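Local structure of subtilase cytotoxin, subunit B (Escherichia coli, 3DWQ) at residues D5-M10 with Y77-V82; M10-V15 with T107-P112; V15-H20 with C31-Q36. The protein forms the pentameric, glycan-binding B subunit of an AB5 toxin, here holding an N-glycolylneuraminic acid glycan, and probably directs the toxin to host cells. All blocks are in the same frame, centred on the assembly; numbering follows the deposited sequence.

Contact 1 of 3, residues D5-M10 with Y77-V82; sequences DARDGM and YYEPGV. With NGC (N-glycolyl-alpha-neuraminic acid), chain G.
Tyr78 reaches back across Gly9 to touch the bound sialic acid, and its side chain, followed outward, illustrates how one residue can serve sheet and ligand together. From CB, CG takes the position between the backbone N and the carbonyl carbon (chi1 71°), which swings the ring over the partner backbone. CD2 comes 3.3 Å from Gly9 O, CE2 passes close to the carbonyl carbon of Gly9 and to Met10 N, and Gly9 CA lies over the ring face as a CH-pi contact, 4.2 Å from the centroid. At the tip, Tyr78 OH is hydrogen-bonded to O11 of NGC at 2.8 Å. O11 is the hydroxyl of the N-glycolyl group, the oxygen that distinguishes this sugar from N-acetylneuraminic acid. Gly9 CA packs against the same O11, and a cis peptide precedes this glycine. Met10 O accepts a weak bond from NGC N5.

Beneath the ring, Gly9 and Tyr78 exchange two backbone hydrogen bonds: Gly9 N gives to Tyr78 O at 2.8 Å, and Tyr78 N returns one to Gly9 O. Next to them Met10 and Tyr77 form an antiparallel non-hydrogen-bonded pair, with Met10 SD in an oblique Met-aromatic contact with the Tyr77 ring. On the outer side Arg7 bends at chi3 (63°) and makes a salt bridge from NE to Glu79 OE2 at 3.1 Å, the guanidinium and carboxylate planes standing 75° apart. Arg114 shares that carboxylate oxygen, while Trp53 bonds to Glu79 OE1.

The 5-10 loop thus runs into strand 10-12 along one side of strand 73-79, whose residues Tyr77 and Glu79 also bond to strand 96-102; the Tyr77 ring meets His20 of a neighbouring subunit.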
loop_
_atom_site.group_PDB
_atom_site.type_symbol
_atom_site.label_atom_id
_atom_site.label_comp_id
_atom_site.label_asym_id
_atom_site.label_seq_id
_atom_site.Cartn_x
_atom_site.Cartn_y
_atom_site.Cartn_z
ATOM N N ASP C 5 2.832 3.590 -28.061
ATOM C CA ASP C 5 2.541 4.319 -29.304
ATOM C C ASP C 5 3.813 4.869 -29.940
ATOM O O ASP C 5 4.741 5.272 -29.231
ATOM C CB ASP C 5 1.577 5.483 -29.042
ATOM C CG ASP C 5 0.125 5.037 -28.908
ATOM O OD1 ASP C 5 -0.224 3.930 -29.370
ATOM O OD2 ASP C 5 -0.672 5.809 -28.334
ATOM N N ALA C 6 3.846 4.893 -31.273
ATOM C CA ALA C 6 5.005 5.395 -32.012
ATOM C C ALA C 6 5.072 6.921 -31.955
ATOM O O ALA C 6 4.810 7.608 -32.948
ATOM C CB ALA C 6 4.991 4.894 -33.457
ATOM N N ARG C 7 5.431 7.429 -30.777
ATOM C CA ARG C 7 5.446 8.856 -30.467
ATOM C C ARG C 7 6.628 9.155 -29.558
ATOM O O ARG C 7 7.262 8.236 -29.042
ATOM C CB ARG C 7 4.174 9.244 -29.703
ATOM C CG ARG C 7 2.890 9.238 -30.503
ATOM C CD ARG C 7 1.684 9.444 -29.592
ATOM N NE ARG C 7 1.701 10.743 -28.911
ATOM C CZ ARG C 7 1.198 11.869 -29.412
ATOM N NH1 ARG C 7 0.634 11.881 -30.615
ATOM N NH2 ARG C 7 1.259 12.993 -28.712
ATOM N N ASP C 8 6.912 10.441 -29.354
ATOM C CA ASP C 8 7.801 10.874 -28.278
ATOM C C ASP C 8 7.113 10.580 -26.942
ATOM O O ASP C 8 5.957 10.959 -26.744
ATOM C CB ASP C 8 8.099 12.374 -28.379
ATOM C CG ASP C 8 9.084 12.717 -29.492
ATOM O OD1 ASP C 8 9.939 11.875 -29.853
ATOM O OD2 ASP C 8 9.007 13.855 -29.996
ATOM N N GLY C 9 7.799 9.903 -26.024
ATOM C CA GLY C 9 9.157 9.412 -26.211
ATOM C C GLY C 9 9.542 8.554 -25.024
ATOM O O GLY C 9 8.727 8.313 -24.132
ATOM N N MET C 10 10.787 8.093 -25.006
ATOM C CA MET C 10 11.288 7.324 -23.874
ATOM C C MET C 10 12.753 7.615 -23.565
ATOM O O MET C 10 13.535 7.930 -24.459
ATOM C CB MET C 10 11.080 5.824 -24.100
ATOM C CG MET C 10 11.844 5.258 -25.282
ATOM S SD MET C 10 11.523 3.516 -25.535
ATOM C CE MET C 10 12.794 3.110 -26.728
ATOM N N TYR C 77 8.750 6.315 -19.764
ATOM C CA TYR C 77 7.927 6.636 -20.920
ATOM C C TYR C 77 7.200 7.930 -20.600
ATOM O O TYR C 77 6.664 8.091 -19.499
ATOM C CB TYR C 77 6.888 5.550 -21.179
ATOM C CG TYR C 77 7.402 4.166 -21.515
ATOM C CD1 TYR C 77 7.406 3.710 -22.833
ATOM C CD2 TYR C 77 7.828 3.293 -20.514
ATOM C CE1 TYR C 77 7.840 2.426 -23.148
ATOM C CE2 TYR C 77 8.268 2.013 -20.816
ATOM C CZ TYR C 77 8.269 1.583 -22.133
ATOM O OH TYR C 77 8.705 0.314 -22.432
ATOM N N TYR C 78 7.182 8.850 -21.562
ATOM C CA TYR C 78 6.596 10.172 -21.357
ATOM C C TYR C 78 5.906 10.708 -22.615
ATOM O O TYR C 78 6.201 10.275 -23.730
ATOM C CB TYR C 78 7.661 11.167 -20.842
ATOM C CG TYR C 78 8.695 11.569 -21.874
ATOM C CD1 TYR C 78 8.561 12.756 -22.598
ATOM C CD2 TYR C 78 9.804 10.761 -22.135
ATOM C CE1 TYR C 78 9.501 13.125 -23.555
ATOM C CE2 TYR C 78 10.749 11.122 -23.090
ATOM C CZ TYR C 78 10.591 12.305 -23.795
ATOM O OH TYR C 78 11.523 12.667 -24.740
ATOM N N GLU C 79 4.978 11.639 -22.416
ATOM C CA GLU C 79 4.346 12.364 -23.513
ATOM C C GLU C 79 4.496 13.864 -23.270
ATOM O O GLU C 79 3.942 14.390 -22.302
ATOM C CB GLU C 79 2.868 11.985 -23.645
ATOM C CG GLU C 79 2.214 12.478 -24.931
ATOM C CD GLU C 79 0.819 11.920 -25.144
ATOM O OE1 GLU C 79 -0.113 12.334 -24.427
ATOM O OE2 GLU C 79 0.650 11.070 -26.038
ATOM N N PRO C 80 5.274 14.555 -24.130
ATOM C CA PRO C 80 5.446 16.003 -23.984
ATOM C C PRO C 80 4.189 16.798 -24.339
ATOM O O PRO C 80 3.331 16.306 -25.075
ATOM C CB PRO C 80 6.575 16.328 -24.966
ATOM C CG PRO C 80 6.525 15.244 -25.978
ATOM C CD PRO C 80 6.052 14.015 -25.261
ATOM N N GLY C 81 4.093 18.013 -23.802
ATOM C CA GLY C 81 3.022 18.946 -24.143
ATOM C C GLY C 81 1.670 18.665 -23.514
ATOM O O GLY C 81 0.662 19.233 -23.937
ATOM N N VAL C 82 1.642 17.801 -22.501
ATOM C CA VAL C 82 0.382 17.419 -21.851
ATOM C C VAL C 82 -0.067 18.480 -20.833
ATOM O O VAL C 82 -1.214 18.934 -20.869
ATOM C CB VAL C 82 0.457 15.995 -21.231
ATOM C CG1 VAL C 82 -0.811 15.662 -20.450
ATOM C CG2 VAL C 82 0.675 14.958 -22.324
HETATM O O9 NGC G . 19.551 10.297 -23.984
HETATM C C9 NGC G . 18.287 10.850 -24.375
HETATM C C8 NGC G . 17.350 9.761 -24.902
HETATM O O8 NGC G . 17.670 8.516 -24.264
HETATM C C7 NGC G . 17.473 9.656 -26.427
HETATM O O7 NGC G . 16.950 10.829 -27.061
HETATM C C6 NGC G . 16.878 8.404 -27.096
HETATM O O6 NGC G . 17.640 7.256 -26.666
HETATM C C2 NGC G . 16.785 6.138 -26.478
HETATM C C1 NGC G . 16.659 5.516 -25.123
HETATM O O1B NGC G . 17.233 6.043 -24.149
HETATM O O1A NGC G . 15.949 4.489 -25.020
HETATM C C3 NGC G . 15.887 5.696 -27.628
HETATM C C4 NGC G . 15.008 6.914 -27.926
HETATM O O4 NGC G . 13.625 6.564 -27.852
HETATM C C5 NGC G . 15.377 8.051 -26.940
HETATM N N5 NGC G . 14.444 9.182 -27.063
HETATM C C10 NGC G . 14.175 9.992 -28.090
HETATM O O10 NGC G . 14.717 9.936 -29.185
HETATM C C11 NGC G . 13.128 11.025 -27.781
HETATM O O11 NGC G . 12.421 10.730 -26.569
#

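Contact 2 of 3, residues M10-V15 with T107-P112. With NGC (N-glycolyl-alpha-neuraminic acid), chain G.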
loop_
_atom_site.group_PDB
_atom_site.type_symbol
_atom_site.label_atom_id
_atom_site.label_comp_id
_atom_site.label_asym_id
_atom_site.label_seq_id
_atom_site.Cartn_x
_atom_site.Cartn_y
_atom_site.Cartn_z
ATOM N N MET C 10 10.787 8.093 -25.006
ATOM C CA MET C 10 11.288 7.324 -23.874
ATOM C C MET C 10 12.753 7.615 -23.565
ATOM O O MET C 10 13.535 7.930 -24.459
ATOM C CB MET C 10 11.080 5.824 -24.100
ATOM C CG MET C 10 11.844 5.258 -25.282
ATOM S SD MET C 10 11.523 3.516 -25.535
ATOM C CE MET C 10 12.794 3.110 -26.728
ATOM N N PHE C 11 13.097 7.527 -22.285
ATOM C CA PHE C 11 14.475 7.600 -21.822
ATOM C C PHE C 11 14.753 6.285 -21.102
ATOM O O PHE C 11 14.075 5.953 -20.125
ATOM C CB PHE C 11 14.660 8.778 -20.859
ATOM C CG PHE C 11 15.026 10.085 -21.526
ATOM C CD1 PHE C 11 16.034 10.882 -20.991
ATOM C CD2 PHE C 11 14.360 10.530 -22.667
ATOM C CE1 PHE C 11 16.375 12.099 -21.582
ATOM C CE2 PHE C 11 14.698 11.743 -23.271
ATOM C CZ PHE C 11 15.705 12.530 -22.725
ATOM N N SER C 12 15.734 5.537 -21.600
ATOM C CA SER C 12 16.111 4.250 -21.018
ATOM C C SER C 12 17.301 4.380 -20.074
ATOM O O SER C 12 18.134 5.275 -20.236
ATOM C CB SER C 12 16.436 3.244 -22.126
ATOM O OG SER C 12 15.305 3.007 -22.948
ATOM N N GLY C 13 17.373 3.477 -19.094
ATOM C CA GLY C 13 18.480 3.429 -18.137
ATOM C C GLY C 13 18.531 4.632 -17.213
ATOM O O GLY C 13 19.611 5.101 -16.843
ATOM N N VAL C 14 17.355 5.129 -16.844
ATOM C CA VAL C 14 17.232 6.303 -15.990
ATOM C C VAL C 14 17.156 5.898 -14.515
ATOM O O VAL C 14 16.412 4.988 -14.153
ATOM C CB VAL C 14 15.972 7.123 -16.365
ATOM C CG1 VAL C 14 15.817 8.332 -15.464
ATOM C CG2 VAL C 14 16.022 7.555 -17.825
ATOM N N VAL C 15 17.939 6.569 -13.674
ATOM C CA VAL C 15 17.805 6.435 -12.226
ATOM C C VAL C 15 16.982 7.609 -11.715
ATOM O O VAL C 15 17.356 8.766 -11.919
ATOM C CB VAL C 15 19.179 6.386 -11.505
ATOM C CG1 VAL C 15 18.993 6.370 -9.984
ATOM C CG2 VAL C 15 19.975 5.172 -11.952
ATOM N N THR C 107 20.314 0.693 -21.924
ATOM C CA THR C 107 19.613 0.987 -23.163
ATOM C C THR C 107 18.541 -0.069 -23.503
ATOM O O THR C 107 17.566 0.231 -24.192
ATOM C CB THR C 107 20.634 1.205 -24.324
ATOM O OG1 THR C 107 20.102 2.119 -25.287
ATOM C CG2 THR C 107 21.016 -0.099 -24.996
ATOM N N GLU C 108 18.726 -1.289 -23.003
ATOM C CA GLU C 108 17.768 -2.376 -23.220
ATOM C C GLU C 108 16.859 -2.533 -22.005
ATOM O O GLU C 108 17.332 -2.787 -20.896
ATOM C CB GLU C 108 18.491 -3.696 -23.517
ATOM C CG GLU C 108 19.160 -3.760 -24.882
ATOM C CD GLU C 108 18.163 -3.862 -26.024
ATOM O OE1 GLU C 108 17.148 -4.581 -25.877
ATOM O OE2 GLU C 108 18.398 -3.226 -27.073
ATOM N N CYS C 109 15.556 -2.373 -22.222
ATOM C CA CYS C 109 14.577 -2.406 -21.134
ATOM C C CYS C 109 13.343 -3.208 -21.533
ATOM O O CYS C 109 13.033 -3.319 -22.722
ATOM C CB CYS C 109 14.179 -0.980 -20.729
ATOM S SG CYS C 109 15.577 0.129 -20.395
ATOM N N PHE C 110 12.641 -3.750 -20.538
ATOM C CA PHE C 110 11.469 -4.600 -20.769
ATOM C C PHE C 110 10.299 -3.822 -21.367
ATOM O O PHE C 110 10.077 -2.662 -21.031
ATOM C CB PHE C 110 11.044 -5.291 -19.463
ATOM C CG PHE C 110 9.939 -6.315 -19.629
ATOM C CD1 PHE C 110 10.075 -7.384 -20.513
ATOM C CD2 PHE C 110 8.770 -6.219 -18.875
ATOM C CE1 PHE C 110 9.054 -8.326 -20.661
ATOM C CE2 PHE C 110 7.746 -7.153 -19.008
ATOM C CZ PHE C 110 7.886 -8.213 -19.902
ATOM N N GLY C 111 9.560 -4.466 -22.267
ATOM C CA GLY C 111 8.347 -3.878 -22.824
ATOM C C GLY C 111 8.538 -3.154 -24.146
ATOM O O GLY C 111 9.570 -3.319 -24.804
ATOM N N PRO C 112 7.546 -2.330 -24.532
ATOM C CA PRO C 112 7.523 -1.686 -25.842
ATOM C C PRO C 112 8.474 -0.495 -25.962
ATOM O O PRO C 112 8.923 0.067 -24.957
ATOM C CB PRO C 112 6.074 -1.202 -25.960
ATOM C CG PRO C 112 5.676 -0.910 -24.558
ATOM C CD PRO C 112 6.371 -1.955 -23.719
HETATM O O9 NGC G . 19.551 10.297 -23.984
HETATM C C9 NGC G . 18.287 10.850 -24.375
HETATM C C8 NGC G . 17.350 9.761 -24.902
HETATM O O8 NGC G . 17.670 8.516 -24.264
HETATM C C7 NGC G . 17.473 9.656 -26.427
HETATM O O7 NGC G . 16.950 10.829 -27.061
HETATM C C6 NGC G . 16.878 8.404 -27.096
HETATM O O6 NGC G . 17.640 7.256 -26.666
HETATM C C2 NGC G . 16.785 6.138 -26.478
HETATM C C1 NGC G . 16.659 5.516 -25.123
HETATM O O1B NGC G . 17.233 6.043 -24.149
HETATM O O1A NGC G . 15.949 4.489 -25.020
HETATM C C3 NGC G . 15.887 5.696 -27.628
HETATM C C4 NGC G . 15.008 6.914 -27.926
HETATM O O4 NGC G . 13.625 6.564 -27.852
HETATM C C5 NGC G . 15.377 8.051 -26.940
HETATM N N5 NGC G . 14.444 9.182 -27.063
HETATM C C10 NGC G . 14.175 9.992 -28.090
HETATM O O10 NGC G . 14.717 9.936 -29.185
HETATM C C11 NGC G . 13.128 11.025 -27.781
HETATM O O11 NGC G . 12.421 10.730 -26.569
#
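Ser12 and Cys109 meet by packing alone: Ser12 CB comes 3.7 Å from Cys109 SG, with Ser12 OG and Gly13 N little farther off, and no hydrogen bond joins the 10-15 and 107-112 segments. Both side chains start toward the opposing segment, yet their ends do different work. Cys109 SG closes the disulfide with Cys103. Ser12 OG, anti to its own carbonyl carbon (chi1 -62°), instead meets the sugar carboxylate and donates to O1A of NGC over 2.6 Å. The backbone of the same serine supplies the second bond, Ser12 N to NGC O1B at 3.0 Å and nearly straight (165°), so one residue holds both carboxylate oxygens. Arg75 NE is bonded to Ser12 OG from the protein side, a second-shell contact that would help fix the hydroxyl and may add favourable charge near the carboxylate.

Phe11, the preceding residue along the strand, presents a ring face to the glycerol tail of the sugar. NGC C9 sits 3.5 Å above the ring plane, displaced toward the rim, and C8 lies close to CD2 and CE2. One residue before Phe11, Met10 sends CG to within 3.4 Å of NGC O4, while CE approaches both O4 and O1A. Thr107, whose side chain starts away from strand 10-12, touches a bound galactose.

At Gly13 the chain turns a corner, and Gly13 and Val14 both face Val74 as a G1 bulge, the glycine taking a positive phi. A short strand that turns at a glycine bulge beside a disulfide-closed loop here forms a sialic acid site, recognising the carboxylate through a serine and its amide and the glycerol tail through an aromatic face.

Contact 3 of 3, residues V15-H20 with C31-Q36. With NGC (N-glycolyl-alpha-neuraminic acid), chain G.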
loop_
_atom_site.group_PDB
_atom_site.type_symbol
_atom_site.label_atom_id
_atom_site.label_comp_id
_atom_site.label_asym_id
_atom_site.label_seq_id
_atom_site.Cartn_x
_atom_site.Cartn_y
_atom_site.Cartn_z
ATOM N N VAL C 15 17.939 6.569 -13.674
ATOM C CA VAL C 15 17.805 6.435 -12.226
ATOM C C VAL C 15 16.982 7.609 -11.715
ATOM O O VAL C 15 17.356 8.766 -11.919
ATOM C CB VAL C 15 19.179 6.386 -11.505
ATOM C CG1 VAL C 15 18.993 6.370 -9.984
ATOM C CG2 VAL C 15 19.975 5.172 -11.952
ATOM N N ILE C 16 15.854 7.306 -11.074
ATOM C CA ILE C 16 15.002 8.332 -10.472
ATOM C C ILE C 16 15.711 8.913 -9.252
ATOM O O ILE C 16 15.979 8.203 -8.282
ATOM C CB ILE C 16 13.603 7.784 -10.084
ATOM C CG1 ILE C 16 12.890 7.219 -11.318
ATOM C CG2 ILE C 16 12.760 8.878 -9.417
ATOM C CD1 ILE C 16 11.673 6.349 -11.004
ATOM N N THR C 17 16.008 10.208 -9.322
ATOM C CA THR C 17 16.842 10.887 -8.330
ATOM C C THR C 17 16.073 11.914 -7.501
ATOM O O THR C 17 16.435 12.185 -6.352
ATOM C CB THR C 17 18.045 11.585 -9.003
ATOM O OG1 THR C 17 17.578 12.403 -10.083
ATOM C CG2 THR C 17 19.035 10.553 -9.550
ATOM N N GLN C 18 15.020 12.483 -8.085
ATOM C CA GLN C 18 14.202 13.488 -7.402
ATOM C C GLN C 18 12.727 13.111 -7.406
ATOM O O GLN C 18 12.229 12.504 -8.358
ATOM C CB GLN C 18 14.384 14.878 -8.028
ATOM C CG GLN C 18 15.815 15.443 -7.998
ATOM C CD GLN C 18 16.371 15.624 -6.591
ATOM O OE1 GLN C 18 15.748 16.254 -5.724
ATOM N NE2 GLN C 18 17.560 15.077 -6.361
ATOM N N PHE C 19 12.036 13.483 -6.332
ATOM C CA PHE C 19 10.621 13.181 -6.172
ATOM C C PHE C 19 9.893 14.384 -5.576
ATOM O O PHE C 19 10.342 14.963 -4.585
ATOM C CB PHE C 19 10.448 11.949 -5.275
ATOM C CG PHE C 19 9.303 11.056 -5.673
ATOM C CD1 PHE C 19 9.537 9.883 -6.382
ATOM C CD2 PHE C 19 7.994 11.379 -5.329
ATOM C CE1 PHE C 19 8.485 9.049 -6.749
ATOM C CE2 PHE C 19 6.935 10.553 -5.693
ATOM C CZ PHE C 19 7.181 9.385 -6.405
ATOM N N HIS C 20 8.780 14.765 -6.195
ATOM C CA HIS C 20 7.938 15.857 -5.702
ATOM C C HIS C 20 6.472 15.467 -5.788
ATOM O O HIS C 20 6.054 14.783 -6.718
ATOM C CB HIS C 20 8.200 17.156 -6.484
ATOM C CG HIS C 20 7.157 18.220 -6.284
ATOM N ND1 HIS C 20 6.288 18.605 -7.282
ATOM C CD2 HIS C 20 6.847 18.979 -5.207
ATOM C CE1 HIS C 20 5.487 19.554 -6.827
ATOM N NE2 HIS C 20 5.807 19.800 -5.570
ATOM N N CYS C 31 5.657 14.348 -9.392
ATOM C CA CYS C 31 6.655 14.517 -10.436
ATOM C C CYS C 31 7.913 13.761 -10.067
ATOM O O CYS C 31 8.251 13.643 -8.887
ATOM C CB CYS C 31 7.003 15.994 -10.610
ATOM S SG CYS C 31 8.059 16.347 -12.035
ATOM N N ILE C 32 8.606 13.260 -11.082
ATOM C CA ILE C 32 9.907 12.627 -10.886
ATOM C C ILE C 32 10.962 13.256 -11.785
ATOM O O ILE C 32 10.653 13.762 -12.867
ATOM C CB ILE C 32 9.866 11.090 -11.117
ATOM C CG1 ILE C 32 9.357 10.754 -12.528
ATOM C CG2 ILE C 32 9.026 10.406 -10.036
ATOM C CD1 ILE C 32 9.631 9.327 -12.970
ATOM N N GLU C 33 12.202 13.244 -11.312
ATOM C CA GLU C 33 13.345 13.563 -12.147
ATOM C C GLU C 33 14.318 12.396 -12.085
ATOM O O GLU C 33 14.539 11.809 -11.022
ATOM C CB GLU C 33 14.010 14.867 -11.699
ATOM C CG GLU C 33 15.017 15.455 -12.693
ATOM C CD GLU C 33 16.455 15.079 -12.379
ATOM O OE1 GLU C 33 16.812 15.000 -11.184
ATOM O OE2 GLU C 33 17.237 14.866 -13.328
ATOM N N GLY C 34 14.876 12.052 -13.237
ATOM C CA GLY C 34 15.864 10.997 -13.321
ATOM C C GLY C 34 17.060 11.393 -14.156
ATOM O O GLY C 34 16.975 12.297 -14.988
ATOM N N LYS C 35 18.174 10.706 -13.928
ATOM C CA LYS C 35 19.404 10.948 -14.672
ATOM C C LYS C 35 19.833 9.688 -15.410
ATOM O O LYS C 35 19.784 8.583 -14.862
ATOM C CB LYS C 35 20.532 11.397 -13.734
ATOM C CG LYS C 35 20.256 12.664 -12.939
ATOM C CD LYS C 35 20.744 13.914 -13.659
ATOM C CE LYS C 35 20.699 15.112 -12.729
ATOM N NZ LYS C 35 20.878 16.395 -13.458
ATOM N N GLN C 36 20.253 9.860 -16.658
ATOM C CA GLN C 36 20.887 8.784 -17.409
ATOM C C GLN C 36 22.383 8.740 -17.087
ATOM O O GLN C 36 22.884 9.586 -16.336
ATOM C CB GLN C 36 20.630 8.948 -18.907
ATOM C CG GLN C 36 19.212 8.575 -19.317
ATOM C CD GLN C 36 18.868 8.988 -20.734
ATOM O OE1 GLN C 36 19.226 10.077 -21.180
ATOM N NE2 GLN C 36 18.155 8.122 -21.446
HETATM O O9 NGC G . 19.551 10.297 -23.984
HETATM C C9 NGC G . 18.287 10.850 -24.375
HETATM C C8 NGC G . 17.350 9.761 -24.902
HETATM O O8 NGC G . 17.670 8.516 -24.264
HETATM C C7 NGC G . 17.473 9.656 -26.427
HETATM O O7 NGC G . 16.950 10.829 -27.061
HETATM C C6 NGC G . 16.878 8.404 -27.096
HETATM O O6 NGC G . 17.640 7.256 -26.666
HETATM C C2 NGC G . 16.785 6.138 -26.478
HETATM C C1 NGC G . 16.659 5.516 -25.123
HETATM O O1B NGC G . 17.233 6.043 -24.149
HETATM O O1A NGC G . 15.949 4.489 -25.020
HETATM C C3 NGC G . 15.887 5.696 -27.628
HETATM C C4 NGC G . 15.008 6.914 -27.926
HETATM O O4 NGC G . 13.625 6.564 -27.852
HETATM C C5 NGC G . 15.377 8.051 -26.940
HETATM N N5 NGC G . 14.444 9.182 -27.063
HETATM C C10 NGC G . 14.175 9.992 -28.090
HETATM O O10 NGC G . 14.717 9.936 -29.185
HETATM C C11 NGC G . 13.128 11.025 -27.781
HETATM O O11 NGC G . 12.421 10.730 -26.569
#
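Phe19 and Ile32 mark the tight side of this hairpin: Ile32 CG2 lies 3.6 Å from Phe19 CE1, approaching the ring obliquely, while Ile16 CG2 meets Ile32 CB at 4.0 Å. These side chains share the buried sheet face covered by helix 57-70. Ile32 places CG1 between its backbone N and carbonyl carbon (chi1 57°), and its CD1 lies near that of Ile16.

On the other face the part round Gln18, Glu33 and Lys35 is polar and more open to solvent, while His20 and Cys31 at its far end are buried. Thr17 OG1 and Glu33 OE1 come within 2.9 Å, and Gln18 lies alongside Glu33, CB packing on CB. Glu33 OE2 bonds to Ser41, as does Lys35 NZ. Gln18 OE1 instead reaches Thr102 of a neighbouring subunit.

Between the faces, Thr17 and Gln18 both oppose Glu33 in a classic beta bulge. Glu33 O accepts Thr17 N in the carbonyl plane at 2.8 Å, Gln18 N with a tilt, and Thr17 OG1 from above.

Beyond the strand, Gln36 NE2 donates to O8 of NGC and its OE1 accepts from O9. Three donors on one carbonyl would hold the bulge firmly, and two-way bonding would fix the Gln36 amide's rotation to match the sugar's glycerol hydroxyls.

All three contacts reach one antiparallel sheet, though 107-112 lies in a loop and 5-10 is mostly loop, and all touch the same N-glycolylneuraminic acid. Along the chain, the segments of contacts 1 and 2 alternate, whereas contact 3 is nested inside the loops that both of them close. Centres of contacts 1 and 2 lie about 13 Å apart, those of 2 and 3 about 14 Å, and those of 1 and 3 about 17 Å, on opposite sides of the chain's centre. Met10 joins contact 1 to contact 2, and Val15 joins contact 2 to contact 3; Tyr77 OH to Pro112 O and Gln36 NE2 to Ser12 O add polar ties. Sequence-distant pieces thus build one glycan site, while contact 3 also carries the sheet into a neighbouring subunit.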